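Local coordinates for protein alpha-1,4-endofucoidanase (Mariniflexile fucanivorans, PDB 6DLH) that hydrolyses the alpha-1,4 linkages within fucoidan chains as a retaining endo-acting enzyme of glycoside hydrolase family 107, at residues A[59-63]-A[388-392]; A[95-99]-A[127-133]; A[102-106]-A[118-124]; A[151-155]-A[169-173]. All coordinates share one frame; numbering follows the deposited sequence.

Contact 1: residues A[59-63]-A[388-392]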
loop_
_atom_site.group_PDB
_atom_site.type_symbol
_atom_site.label_atom_id
_atom_site.label_comp_id
_atom_site.label_asym_id
_atom_site.label_seq_id
_atom_site.Cartn_x
_atom_site.Cartn_y
_atom_site.Cartn_z
ATOM N N ASN A 59 2.432 9.825 3.620
ATOM C CA ASN A 59 3.460 8.853 3.269
ATOM C C ASN A 59 3.023 7.914 2.140
ATOM O O ASN A 59 3.837 7.590 1.286
ATOM C CB ASN A 59 3.964 8.069 4.484
ATOM C CG ASN A 59 4.795 8.888 5.452
ATOM O OD1 ASN A 59 5.346 9.925 5.097
ATOM N ND2 ASN A 59 4.919 8.410 6.681
ATOM N N ILE A 60 1.751 7.489 2.120
ATOM C CA ILE A 60 1.293 6.445 1.209
ATOM C C ILE A 60 0.908 7.021 -0.155
ATOM O O ILE A 60 0.742 6.279 -1.124
ATOM C CB ILE A 60 0.144 5.609 1.824
ATOM C CG1 ILE A 60 -0.137 4.323 1.042
ATOM C CG2 ILE A 60 -1.118 6.442 1.987
ATOM C CD1 ILE A 60 1.001 3.323 1.051
ATOM N N GLU A 61 0.741 8.344 -0.229
ATOM C CA GLU A 61 0.369 8.990 -1.478
ATOM C C GLU A 61 1.399 8.664 -2.560
ATOM O O GLU A 61 2.600 8.836 -2.351
ATOM C CB GLU A 61 0.233 10.496 -1.255
ATOM C CG GLU A 61 -1.082 10.877 -0.600
ATOM C CD GLU A 61 -1.077 12.177 0.186
ATOM O OE1 GLU A 61 0.019 12.742 0.407
ATOM O OE2 GLU A 61 -2.173 12.605 0.594
ATOM N N GLY A 62 0.912 8.161 -3.700
ATOM C CA GLY A 62 1.748 7.954 -4.874
ATOM C C GLY A 62 2.453 6.595 -4.911
ATOM O O GLY A 62 3.174 6.306 -5.862
ATOM N N ILE A 63 2.241 5.764 -3.882
ATOM C CA ILE A 63 2.917 4.479 -3.783
ATOM C C ILE A 63 2.225 3.503 -4.726
ATOM O O ILE A 63 1.002 3.535 -4.852
ATOM C CB ILE A 63 2.968 3.988 -2.320
ATOM C CG1 ILE A 63 3.868 4.888 -1.461
ATOM C CG2 ILE A 63 3.365 2.514 -2.230
ATOM C CD1 ILE A 63 5.295 5.037 -1.965
ATOM N N ASN A 388 9.449 0.229 5.319
ATOM C CA ASN A 388 9.262 1.526 5.961
ATOM C C ASN A 388 9.314 2.646 4.920
ATOM O O ASN A 388 10.372 2.917 4.365
ATOM C CB ASN A 388 10.322 1.747 7.044
ATOM C CG ASN A 388 10.210 3.067 7.784
ATOM O OD1 ASN A 388 9.412 3.935 7.430
ATOM N ND2 ASN A 388 11.015 3.222 8.822
ATOM N N LEU A 389 8.174 3.309 4.688
ATOM C CA LEU A 389 8.059 4.338 3.662
ATOM C C LEU A 389 8.896 5.577 3.989
ATOM O O LEU A 389 9.131 6.400 3.107
ATOM C CB LEU A 389 6.587 4.725 3.478
ATOM C CG LEU A 389 5.666 3.655 2.888
ATOM C CD1 LEU A 389 4.208 4.102 2.944
ATOM C CD2 LEU A 389 6.056 3.314 1.458
ATOM N N GLU A 390 9.343 5.714 5.244
ATOM C CA GLU A 390 10.119 6.876 5.661
ATOM C C GLU A 390 11.617 6.607 5.514
ATOM O O GLU A 390 12.426 7.483 5.818
ATOM C CB GLU A 390 9.817 7.248 7.117
ATOM C CG GLU A 390 8.365 7.613 7.386
ATOM C CD GLU A 390 8.001 7.800 8.857
ATOM O OE1 GLU A 390 8.675 7.203 9.727
ATOM O OE2 GLU A 390 7.036 8.545 9.134
ATOM N N ASN A 391 11.983 5.398 5.059
ATOM C CA ASN A 391 13.380 4.985 5.038
ATOM C C ASN A 391 13.719 4.352 3.687
ATOM O O ASN A 391 14.197 3.221 3.632
ATOM C CB ASN A 391 13.705 4.052 6.212
ATOM C CG ASN A 391 15.182 3.791 6.421
ATOM O OD1 ASN A 391 16.032 4.573 6.002
ATOM N ND2 ASN A 391 15.503 2.699 7.096
ATOM N N ALA A 392 13.485 5.100 2.604
ATOM C CA ALA A 392 13.865 4.674 1.264
ATOM C C ALA A 392 13.303 3.280 0.992
ATOM O O ALA A 392 14.054 2.319 0.865
ATOM C CB ALA A 392 15.371 4.712 1.101
#
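Two beta turns pack side to side here: a type II turn from Ile60 to Ile63 receives Leu389 of a type I turn running from Asn388 to Asn391. Leu389 divides its two methyls between the isoleucines, CD1 meeting Ile60 CD1 at 3.8 Å and CD2 meeting Ile63 CD1 at 3.9 Å. Ile60 reaches this place because its CG1 branch lies anti to the backbone N (chi1 -167°), which carries CD1 towards the second turn. Nearer the solvent, Asn59 ND2 donates to Glu390 OE2 over 3.2 Å with an N-H...O angle of 142°, reaching the anti side of the carboxylate from somewhat out of its plane. The amide and carboxylate planes stand 85° apart. Arg54 ties both groups down, taking Glu390 OE1 in a salt bridge and offering its backbone O to Asn59 ND2. Within the second turn, Asn388 OD1 accepts from Glu390 N at 2.8 Å, an Asx turn. The turns follow strands 46-49 and 377-379, neighbours in the parallel sheet of the catalytic domain, and Ile60 also rests on Pro129 and Trp133 of helix 129-139.

Contact 2: residues A[95-99]-A[127-133]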
loop_
_atom_site.group_PDB
_atom_site.type_symbol
_atom_site.label_atom_id
_atom_site.label_comp_id
_atom_site.label_asym_id
_atom_site.label_seq_id
_atom_site.Cartn_x
_atom_site.Cartn_y
_atom_site.Cartn_z
ATOM N N HIS A 95 -4.987 4.332 7.393
ATOM C CA HIS A 95 -5.603 3.765 6.203
ATOM C C HIS A 95 -4.787 4.154 4.971
ATOM O O HIS A 95 -4.056 5.143 5.003
ATOM C CB HIS A 95 -7.048 4.266 6.048
ATOM C CG HIS A 95 -7.997 3.718 7.059
ATOM N ND1 HIS A 95 -7.828 3.922 8.418
ATOM C CD2 HIS A 95 -9.131 2.997 6.917
ATOM C CE1 HIS A 95 -8.806 3.328 9.068
ATOM N NE2 HIS A 95 -9.622 2.757 8.169
ATOM N N VAL A 96 -4.952 3.383 3.887
ATOM C CA VAL A 96 -4.218 3.609 2.650
ATOM C C VAL A 96 -5.176 4.041 1.540
ATOM O O VAL A 96 -4.767 4.159 0.389
ATOM C CB VAL A 96 -3.395 2.373 2.231
ATOM C CG1 VAL A 96 -2.383 1.980 3.287
ATOM C CG2 VAL A 96 -4.271 1.188 1.853
ATOM N N ALA A 97 -6.453 4.252 1.886
ATOM C CA ALA A 97 -7.463 4.677 0.929
ATOM C C ALA A 97 -8.208 5.887 1.487
ATOM O O ALA A 97 -8.424 5.968 2.694
ATOM C CB ALA A 97 -8.405 3.542 0.620
ATOM N N PRO A 98 -8.614 6.867 0.645
ATOM C CA PRO A 98 -9.150 8.132 1.149
ATOM C C PRO A 98 -10.612 8.024 1.582
ATOM O O PRO A 98 -11.410 7.335 0.942
ATOM C CB PRO A 98 -9.003 9.058 -0.068
ATOM C CG PRO A 98 -9.193 8.136 -1.256
ATOM C CD PRO A 98 -8.593 6.811 -0.826
ATOM N N HIS A 99 -10.937 8.717 2.681
ATOM C CA HIS A 99 -12.292 8.785 3.206
ATOM C C HIS A 99 -12.554 10.181 3.773
ATOM O O HIS A 99 -11.748 10.703 4.545
ATOM C CB HIS A 99 -12.535 7.683 4.253
ATOM C CG HIS A 99 -13.977 7.343 4.431
ATOM N ND1 HIS A 99 -14.805 8.054 5.281
ATOM C CD2 HIS A 99 -14.748 6.392 3.856
ATOM C CE1 HIS A 99 -16.022 7.547 5.222
ATOM N NE2 HIS A 99 -16.016 6.526 4.352
ATOM N N ASP A 127 -4.374 11.329 -3.931
ATOM C CA ASP A 127 -4.188 9.977 -4.441
ATOM C C ASP A 127 -5.088 8.971 -3.726
ATOM O O ASP A 127 -5.298 9.062 -2.515
ATOM C CB ASP A 127 -2.722 9.555 -4.307
ATOM C CG ASP A 127 -2.352 8.351 -5.151
ATOM O OD1 ASP A 127 -2.899 8.223 -6.266
ATOM O OD2 ASP A 127 -1.515 7.559 -4.688
ATOM N N ASP A 128 -5.596 8.002 -4.500
ATOM C CA ASP A 128 -6.126 6.757 -3.965
ATOM C C ASP A 128 -5.170 5.608 -4.304
ATOM O O ASP A 128 -5.345 4.935 -5.320
ATOM C CB ASP A 128 -7.541 6.467 -4.481
ATOM C CG ASP A 128 -8.168 5.252 -3.816
ATOM O OD1 ASP A 128 -7.481 4.613 -2.987
ATOM O OD2 ASP A 128 -9.338 4.950 -4.121
ATOM N N PRO A 129 -4.136 5.337 -3.473
ATOM C CA PRO A 129 -3.185 4.252 -3.744
ATOM C C PRO A 129 -3.817 2.864 -3.857
ATOM O O PRO A 129 -3.438 2.076 -4.719
ATOM C CB PRO A 129 -2.216 4.300 -2.557
ATOM C CG PRO A 129 -2.371 5.698 -1.997
ATOM C CD PRO A 129 -3.818 6.069 -2.238
ATOM N N LEU A 130 -4.810 2.580 -3.010
ATOM C CA LEU A 130 -5.445 1.273 -2.995
ATOM C C LEU A 130 -6.104 0.973 -4.340
ATOM O O LEU A 130 -5.944 -0.129 -4.864
ATOM C CB LEU A 130 -6.450 1.201 -1.840
ATOM C CG LEU A 130 -7.097 -0.164 -1.608
ATOM C CD1 LEU A 130 -6.046 -1.248 -1.400
ATOM C CD2 LEU A 130 -8.053 -0.116 -0.426
ATOM N N LEU A 131 -6.840 1.946 -4.896
ATOM C CA LEU A 131 -7.509 1.743 -6.174
ATOM C C LEU A 131 -6.475 1.434 -7.252
ATOM O O LEU A 131 -6.728 0.631 -8.154
ATOM C CB LEU A 131 -8.324 2.986 -6.552
ATOM C CG LEU A 131 -9.059 2.912 -7.894
ATOM C CD1 LEU A 131 -10.021 1.733 -7.941
ATOM C CD2 LEU A 131 -9.796 4.213 -8.198
ATOM N N SER A 132 -5.319 2.097 -7.151
ATOM C CA SER A 132 -4.214 1.841 -8.057
ATOM C C SER A 132 -3.823 0.358 -7.996
ATOM O O SER A 132 -3.855 -0.346 -9.014
ATOM C CB SER A 132 -3.061 2.758 -7.743
ATOM O OG SER A 132 -2.012 2.579 -8.677
ATOM N N TRP A 133 -3.501 -0.109 -6.780
ATOM C CA TRP A 133 -3.041 -1.471 -6.548
ATOM C C TRP A 133 -4.108 -2.467 -6.998
ATOM O O TRP A 133 -3.799 -3.455 -7.673
ATOM C CB TRP A 133 -2.668 -1.683 -5.077
ATOM C CG TRP A 133 -1.843 -0.603 -4.442
ATOM C CD1 TRP A 133 -0.988 0.266 -5.055
ATOM C CD2 TRP A 133 -1.760 -0.313 -3.034
ATOM N NE1 TRP A 133 -0.404 1.094 -4.131
ATOM C CE2 TRP A 133 -0.860 0.763 -2.882
ATOM C CE3 TRP A 133 -2.366 -0.849 -1.890
ATOM C CZ2 TRP A 133 -0.551 1.302 -1.634
ATOM C CZ3 TRP A 133 -2.066 -0.311 -0.659
ATOM C CH2 TRP A 133 -1.174 0.754 -0.535
#
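Val96, Ala97 and Pro98 lie against the first turn of helix 129-139, buried throughout at Val96, Ala97 and Leu130, with Asp128 partly exposed at the other end. In the buried part Val96 CG2 touches Trp133 CZ3 at 3.7 Å, meeting the indole obliquely, while Ala97 CB sits 3.8 Å from Leu130 CD2. The Val96 carbonyl completes this side, its O lying 3.4 Å from Pro129 CD. Trp133 is fixed in rotation by its NE1 bond to Ile63 O. On the partly exposed side, the Pro98 and Asp128 side chains cross at about a right angle, with a close approach of 3.3 Å from Pro98 CD to Asp128 OD1. Asp128 is the N-cap: CG anti to its own N (chi1 -174°) places OD1 to accept a weak but nearly straight bond from Leu131 N, 3.3 Å long. Its other oxygen, OD2, bonds to Tyr216 OH. With an alanine at Asp128, Leu131 N would probably lose its capping acceptor, the Tyr216 hydroxyl its mate, and Pro98 the flat group it leans on. Leu130 and Trp133 also pack on strand 80-84, while Ala97 touches helix 198-216, so the start of helix 129-139 and the 95-99 loop lie between that strand and helix 198-216.

Contact 3: residues A[102-106]-A[118-124]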
loop_
_atom_site.group_PDB
_atom_site.type_symbol
_atom_site.label_atom_id
_atom_site.label_comp_id
_atom_site.label_asym_id
_atom_site.label_seq_id
_atom_site.Cartn_x
_atom_site.Cartn_y
_atom_site.Cartn_z
ATOM N N ILE A 102 -12.431 10.386 7.662
ATOM C CA ILE A 102 -11.102 10.192 8.226
ATOM C C ILE A 102 -10.241 11.425 7.947
ATOM O O ILE A 102 -9.392 11.791 8.764
ATOM C CB ILE A 102 -10.435 8.893 7.718
ATOM C CG1 ILE A 102 -11.261 7.644 8.046
ATOM C CG2 ILE A 102 -9.013 8.778 8.253
ATOM C CD1 ILE A 102 -10.736 6.365 7.424
ATOM N N GLU A 103 -10.455 12.047 6.780
ATOM C CA GLU A 103 -9.683 13.218 6.385
ATOM C C GLU A 103 -10.023 14.408 7.288
ATOM O O GLU A 103 -9.137 15.179 7.654
ATOM C CB GLU A 103 -9.854 13.517 4.893
ATOM C CG GLU A 103 -8.787 14.460 4.362
ATOM C CD GLU A 103 -8.687 14.610 2.851
ATOM O OE1 GLU A 103 -9.416 13.896 2.117
ATOM O OE2 GLU A 103 -7.872 15.449 2.412
ATOM N N SER A 104 -11.305 14.524 7.663
ATOM C CA SER A 104 -11.768 15.578 8.556
ATOM C C SER A 104 -11.035 15.520 9.898
ATOM O O SER A 104 -10.711 16.562 10.469
ATOM C CB SER A 104 -13.258 15.513 8.748
ATOM O OG SER A 104 -13.580 14.628 9.808
ATOM N N LEU A 105 -10.776 14.296 10.380
ATOM C CA LEU A 105 -10.105 14.054 11.648
ATOM C C LEU A 105 -8.715 14.687 11.641
ATOM O O LEU A 105 -8.113 14.880 12.695
ATOM C CB LEU A 105 -9.981 12.542 11.850
ATOM C CG LEU A 105 -11.084 11.855 12.654
ATOM C CD1 LEU A 105 -12.351 11.686 11.827
ATOM C CD2 LEU A 105 -10.598 10.499 13.140
ATOM N N TRP A 106 -8.196 14.967 10.441
ATOM C CA TRP A 106 -6.896 15.602 10.295
ATOM C C TRP A 106 -6.926 16.997 10.917
ATOM O O TRP A 106 -6.130 17.290 11.807
ATOM C CB TRP A 106 -6.472 15.635 8.819
ATOM C CG TRP A 106 -5.194 16.372 8.546
ATOM C CD1 TRP A 106 -4.138 16.541 9.394
ATOM C CD2 TRP A 106 -4.821 17.006 7.309
ATOM N NE1 TRP A 106 -3.143 17.256 8.780
ATOM C CE2 TRP A 106 -3.530 17.546 7.496
ATOM C CE3 TRP A 106 -5.452 17.176 6.068
ATOM C CZ2 TRP A 106 -2.866 18.252 6.489
ATOM C CZ3 TRP A 106 -4.797 17.868 5.072
ATOM C CH2 TRP A 106 -3.519 18.397 5.283
ATOM N N ASN A 118 -1.610 13.706 12.423
ATOM C CA ASN A 118 -2.998 13.300 12.608
ATOM C C ASN A 118 -3.681 13.013 11.273
ATOM O O ASN A 118 -4.907 12.963 11.214
ATOM C CB ASN A 118 -3.805 14.318 13.423
ATOM C CG ASN A 118 -3.573 14.213 14.916
ATOM O OD1 ASN A 118 -3.855 13.185 15.528
ATOM N ND2 ASN A 118 -3.066 15.280 15.514
ATOM N N LEU A 119 -2.899 12.815 10.202
ATOM C CA LEU A 119 -3.481 12.412 8.930
ATOM C C LEU A 119 -3.266 10.911 8.730
ATOM O O LEU A 119 -2.130 10.453 8.603
ATOM C CB LEU A 119 -2.883 13.245 7.789
ATOM C CG LEU A 119 -3.388 12.895 6.385
ATOM C CD1 LEU A 119 -4.879 13.171 6.232
ATOM C CD2 LEU A 119 -2.587 13.620 5.311
ATOM N N VAL A 120 -4.370 10.156 8.715
ATOM C CA VAL A 120 -4.295 8.703 8.745
ATOM C C VAL A 120 -5.029 8.127 7.541
ATOM O O VAL A 120 -5.449 6.973 7.557
ATOM C CB VAL A 120 -4.794 8.091 10.073
ATOM C CG1 VAL A 120 -3.797 8.274 11.205
ATOM C CG2 VAL A 120 -6.180 8.572 10.480
ATOM N N ALA A 121 -5.184 8.956 6.505
ATOM C CA ALA A 121 -5.553 8.481 5.183
ATOM C C ALA A 121 -4.783 9.290 4.142
ATOM O O ALA A 121 -4.170 10.304 4.473
ATOM C CB ALA A 121 -7.047 8.566 4.983
ATOM N N PRO A 122 -4.745 8.847 2.864
ATOM C CA PRO A 122 -4.278 9.708 1.778
ATOM C C PRO A 122 -5.348 10.758 1.475
ATOM O O PRO A 122 -6.536 10.436 1.420
ATOM C CB PRO A 122 -4.137 8.722 0.610
ATOM C CG PRO A 122 -5.176 7.656 0.899
ATOM C CD PRO A 122 -5.146 7.506 2.404
ATOM N N ARG A 123 -4.910 12.012 1.281
ATOM C CA ARG A 123 -5.808 13.125 0.991
ATOM C C ARG A 123 -6.559 12.840 -0.307
ATOM O O ARG A 123 -5.949 12.534 -1.329
ATOM C CB ARG A 123 -5.036 14.446 0.901
ATOM C CG ARG A 123 -4.349 14.876 2.188
ATOM C CD ARG A 123 -3.341 15.978 1.932
ATOM N NE ARG A 123 -2.003 15.495 1.614
ATOM C CZ ARG A 123 -0.875 15.920 2.186
ATOM N NH1 ARG A 123 -0.900 16.890 3.083
ATOM N NH2 ARG A 123 0.284 15.380 1.847
ATOM N N GLU A 124 -7.890 12.939 -0.248
ATOM C CA GLU A 124 -8.765 12.546 -1.344
ATOM C C GLU A 124 -8.397 13.284 -2.630
ATOM O O GLU A 124 -8.664 12.795 -3.727
ATOM C CB GLU A 124 -10.223 12.817 -0.965
ATOM C CG GLU A 124 -11.167 11.678 -1.313
ATOM C CD GLU A 124 -11.522 11.512 -2.781
ATOM O OE1 GLU A 124 -11.495 12.516 -3.512
ATOM O OE2 GLU A 124 -11.838 10.377 -3.186
HETATM O O HOH W 1 -6.662 11.997 9.645
#
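Residues 102-106, on helix 100-104, pass the 118-124 loop obliquely, the CA atoms of Trp106 and Leu119 coming within 4.9 Å and those of Glu103 and Ala121 within 6.4 Å. A water joins the backbones, donating to Ile102 O and Asn118 O and accepting from Val120 N. Leu119 CB lies over the face of the Trp106 five-membered ring, a CH-pi contact 4.0 Å from the centroid and 13° off the normal. At the far end of the indole, Trp106 CH2 meets the edge of the Arg123 guanidinium, 3.7 Å from NH1, with the two planes 72° apart; Arg123 NH2 itself is held by a salt bridge to Glu61, and Trp106 NE1 bonds to Asp109 O. Glu103, stretched out along its whole chain, brings OE1 to Glu124 N, a straight 3.0 Å bond (170°) that arrives from above the carboxylate plane. Its OE2 rests 3.4 Å from Arg123 CB. Elsewhere along the contact, Ile102 CG2 packs on Val120 CG2 at 3.6 Å and on Ala121 CB at 3.8 Å. Ile102 also touches helix 198-216, while Leu105 and Val120 lean on helix 168-176, so the crossing segments fill the region between these two helices.

Contact 4: residues A[151-155]-A[169-173]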
loop_
_atom_site.group_PDB
_atom_site.type_symbol
_atom_site.label_atom_id
_atom_site.label_comp_id
_atom_site.label_asym_id
_atom_site.label_seq_id
_atom_site.Cartn_x
_atom_site.Cartn_y
_atom_site.Cartn_z
ATOM N N TYR A 151 -9.429 -3.255 15.398
ATOM C CA TYR A 151 -9.391 -2.118 16.306
ATOM C C TYR A 151 -9.561 -0.810 15.537
ATOM O O TYR A 151 -9.925 0.201 16.129
ATOM C CB TYR A 151 -8.080 -2.071 17.098
ATOM C CG TYR A 151 -8.062 -2.898 18.359
ATOM C CD1 TYR A 151 -8.532 -2.390 19.564
ATOM C CD2 TYR A 151 -7.573 -4.195 18.352
ATOM C CE1 TYR A 151 -8.521 -3.154 20.724
ATOM C CE2 TYR A 151 -7.551 -4.968 19.504
ATOM C CZ TYR A 151 -8.031 -4.450 20.696
ATOM O OH TYR A 151 -8.005 -5.220 21.827
ATOM N N ASN A 152 -9.249 -0.840 14.233
ATOM C CA ASN A 152 -9.508 0.248 13.301
ATOM C C ASN A 152 -9.058 1.580 13.904
ATOM O O ASN A 152 -7.918 1.695 14.350
ATOM C CB ASN A 152 -10.917 0.147 12.708
ATOM C CG ASN A 152 -12.021 0.371 13.722
ATOM O OD1 ASN A 152 -12.343 1.514 14.054
ATOM N ND2 ASN A 152 -12.608 -0.709 14.214
ATOM N N LEU A 153 -9.965 2.566 13.951
ATOM C CA LEU A 153 -9.639 3.930 14.353
ATOM C C LEU A 153 -9.487 4.065 15.871
ATOM O O LEU A 153 -8.903 5.040 16.346
ATOM C CB LEU A 153 -10.697 4.888 13.789
ATOM C CG LEU A 153 -10.685 5.053 12.266
ATOM C CD1 LEU A 153 -12.002 5.620 11.763
ATOM C CD2 LEU A 153 -9.514 5.914 11.808
ATOM N N LEU A 154 -9.977 3.076 16.630
ATOM C CA LEU A 154 -9.810 3.066 18.078
ATOM C C LEU A 154 -8.341 2.857 18.431
ATOM O O LEU A 154 -7.556 2.395 17.603
ATOM C CB LEU A 154 -10.678 1.965 18.696
ATOM C CG LEU A 154 -12.177 2.252 18.798
ATOM C CD1 LEU A 154 -12.458 3.736 19.005
ATOM C CD2 LEU A 154 -12.927 1.733 17.583
ATOM N N ALA A 155 -7.984 3.203 19.672
ATOM C CA ALA A 155 -6.636 3.003 20.175
ATOM C C ALA A 155 -6.552 1.666 20.908
ATOM O O ALA A 155 -7.311 1.413 21.841
ATOM C CB ALA A 155 -6.241 4.150 21.073
ATOM N N SER A 169 -7.565 8.987 17.428
ATOM C CA SER A 169 -8.453 8.049 18.099
ATOM C C SER A 169 -9.527 8.819 18.869
ATOM O O SER A 169 -10.724 8.546 18.722
ATOM C CB SER A 169 -7.687 7.089 18.985
ATOM O OG SER A 169 -7.058 6.071 18.216
ATOM N N ALA A 170 -9.072 9.803 19.660
ATOM C CA ALA A 170 -9.941 10.720 20.386
ATOM C C ALA A 170 -10.984 11.320 19.446
ATOM O O ALA A 170 -12.183 11.216 19.702
ATOM C CB ALA A 170 -9.116 11.791 21.066
ATOM N N ARG A 171 -10.517 11.903 18.333
ATOM C CA ARG A 171 -11.375 12.667 17.441
ATOM C C ARG A 171 -12.394 11.764 16.751
ATOM O O ARG A 171 -13.498 12.210 16.436
ATOM C CB ARG A 171 -10.557 13.482 16.434
ATOM C CG ARG A 171 -9.770 14.631 17.048
ATOM C CD ARG A 171 -9.038 15.442 15.995
ATOM N NE ARG A 171 -7.953 16.237 16.555
ATOM C CZ ARG A 171 -7.035 16.884 15.840
ATOM N NH1 ARG A 171 -6.108 17.603 16.452
ATOM N NH2 ARG A 171 -7.039 16.810 14.520
ATOM N N TRP A 172 -12.014 10.507 16.494
ATOM C CA TRP A 172 -12.933 9.571 15.861
ATOM C C TRP A 172 -14.134 9.331 16.770
ATOM O O TRP A 172 -15.275 9.379 16.313
ATOM C CB TRP A 172 -12.235 8.251 15.502
ATOM C CG TRP A 172 -13.181 7.112 15.260
ATOM C CD1 TRP A 172 -13.273 5.956 15.981
ATOM C CD2 TRP A 172 -14.189 7.020 14.236
ATOM N NE1 TRP A 172 -14.247 5.143 15.464
ATOM C CE2 TRP A 172 -14.832 5.771 14.399
ATOM C CE3 TRP A 172 -14.602 7.854 13.191
ATOM C CZ2 TRP A 172 -15.858 5.343 13.558
ATOM C CZ3 TRP A 172 -15.626 7.435 12.367
ATOM C CH2 TRP A 172 -16.242 6.195 12.547
ATOM N N MET A 173 -13.845 9.041 18.047
ATOM C CA MET A 173 -14.864 8.856 19.069
ATOM C C MET A 173 -15.692 10.137 19.186
ATOM O O MET A 173 -16.920 10.081 19.183
ATOM C CB MET A 173 -14.223 8.521 20.421
ATOM C CG MET A 173 -13.783 7.068 20.565
ATOM S SD MET A 173 -12.461 6.919 21.797
ATOM C CE MET A 173 -12.823 5.312 22.496
#
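The Trp172 indole takes Leu153 over a face and Leu154 at its edge, where a turn following strand 143-149 packs on helix 168-176 in the beta/alpha catalytic domain. Leu153 CB stands 3.7 Å from the centroid of the five-membered ring and 20° off its normal, a CH-pi contact, while Leu153 CD1 settles over the middle of the indole, 3.6 Å from Trp172 CD2. In the ring plane, Leu154 CD1 approaches Trp172 CD1 at 3.8 Å. Trp175 also meets this indole, its own ring nearly parallel. Trp172 presents itself this way because CG lies anti to the backbone N (chi1 162°), carrying the ring off the helix flank towards the turn. That turn is of type II', from Tyr151 to Leu154, and within it the Asn152 side chain folds back, OD1 accepting from Leu153 N from above the carbonyl plane and ND2 donating to Ser150 O. Met173, the next residue after Trp172, brings CE to Leu154 CD1 at 3.8 Å; Ser169 lies about one helical turn earlier. An alanine in place of Trp172 would probably open a gap beneath Leu153 and deprive Leu154 CD1 of its edge contact, setting both leucine side chains freer to turn. Helix 198-216 packs against this contact through Cys203 at Trp172 and Tyr200 at Met173. The polar link is Ser169 OG, which donates to Leu153 O over 2.8 Å at a C=O...O angle of 149°, while Ala155 CB lies 3.5 Å from the same OG.

Overall arrangement
From the N terminus, 59-63 opens first and closes last, at 388-392, so contact 1 spans a loop that holds the other three. Inside it 95-99 returns to 127-133, and contact 3 (102-106 with 118-124) is nested within contact 2. Contact 4 follows in series. Contacts 1 to 3 join directly: Gly62 N bonds to Asp127 OD2, Glu61 to Arg123, and His95 N to Val120 O. Leu105 O with Arg171 NH2 carries the chain of contacts on to contact 4, whose Leu153 also touches His95. Together they tie the loops following strands 46-49, 80-84, 143-149 and 377-379 to helices 100-104, 129-139 and 168-176.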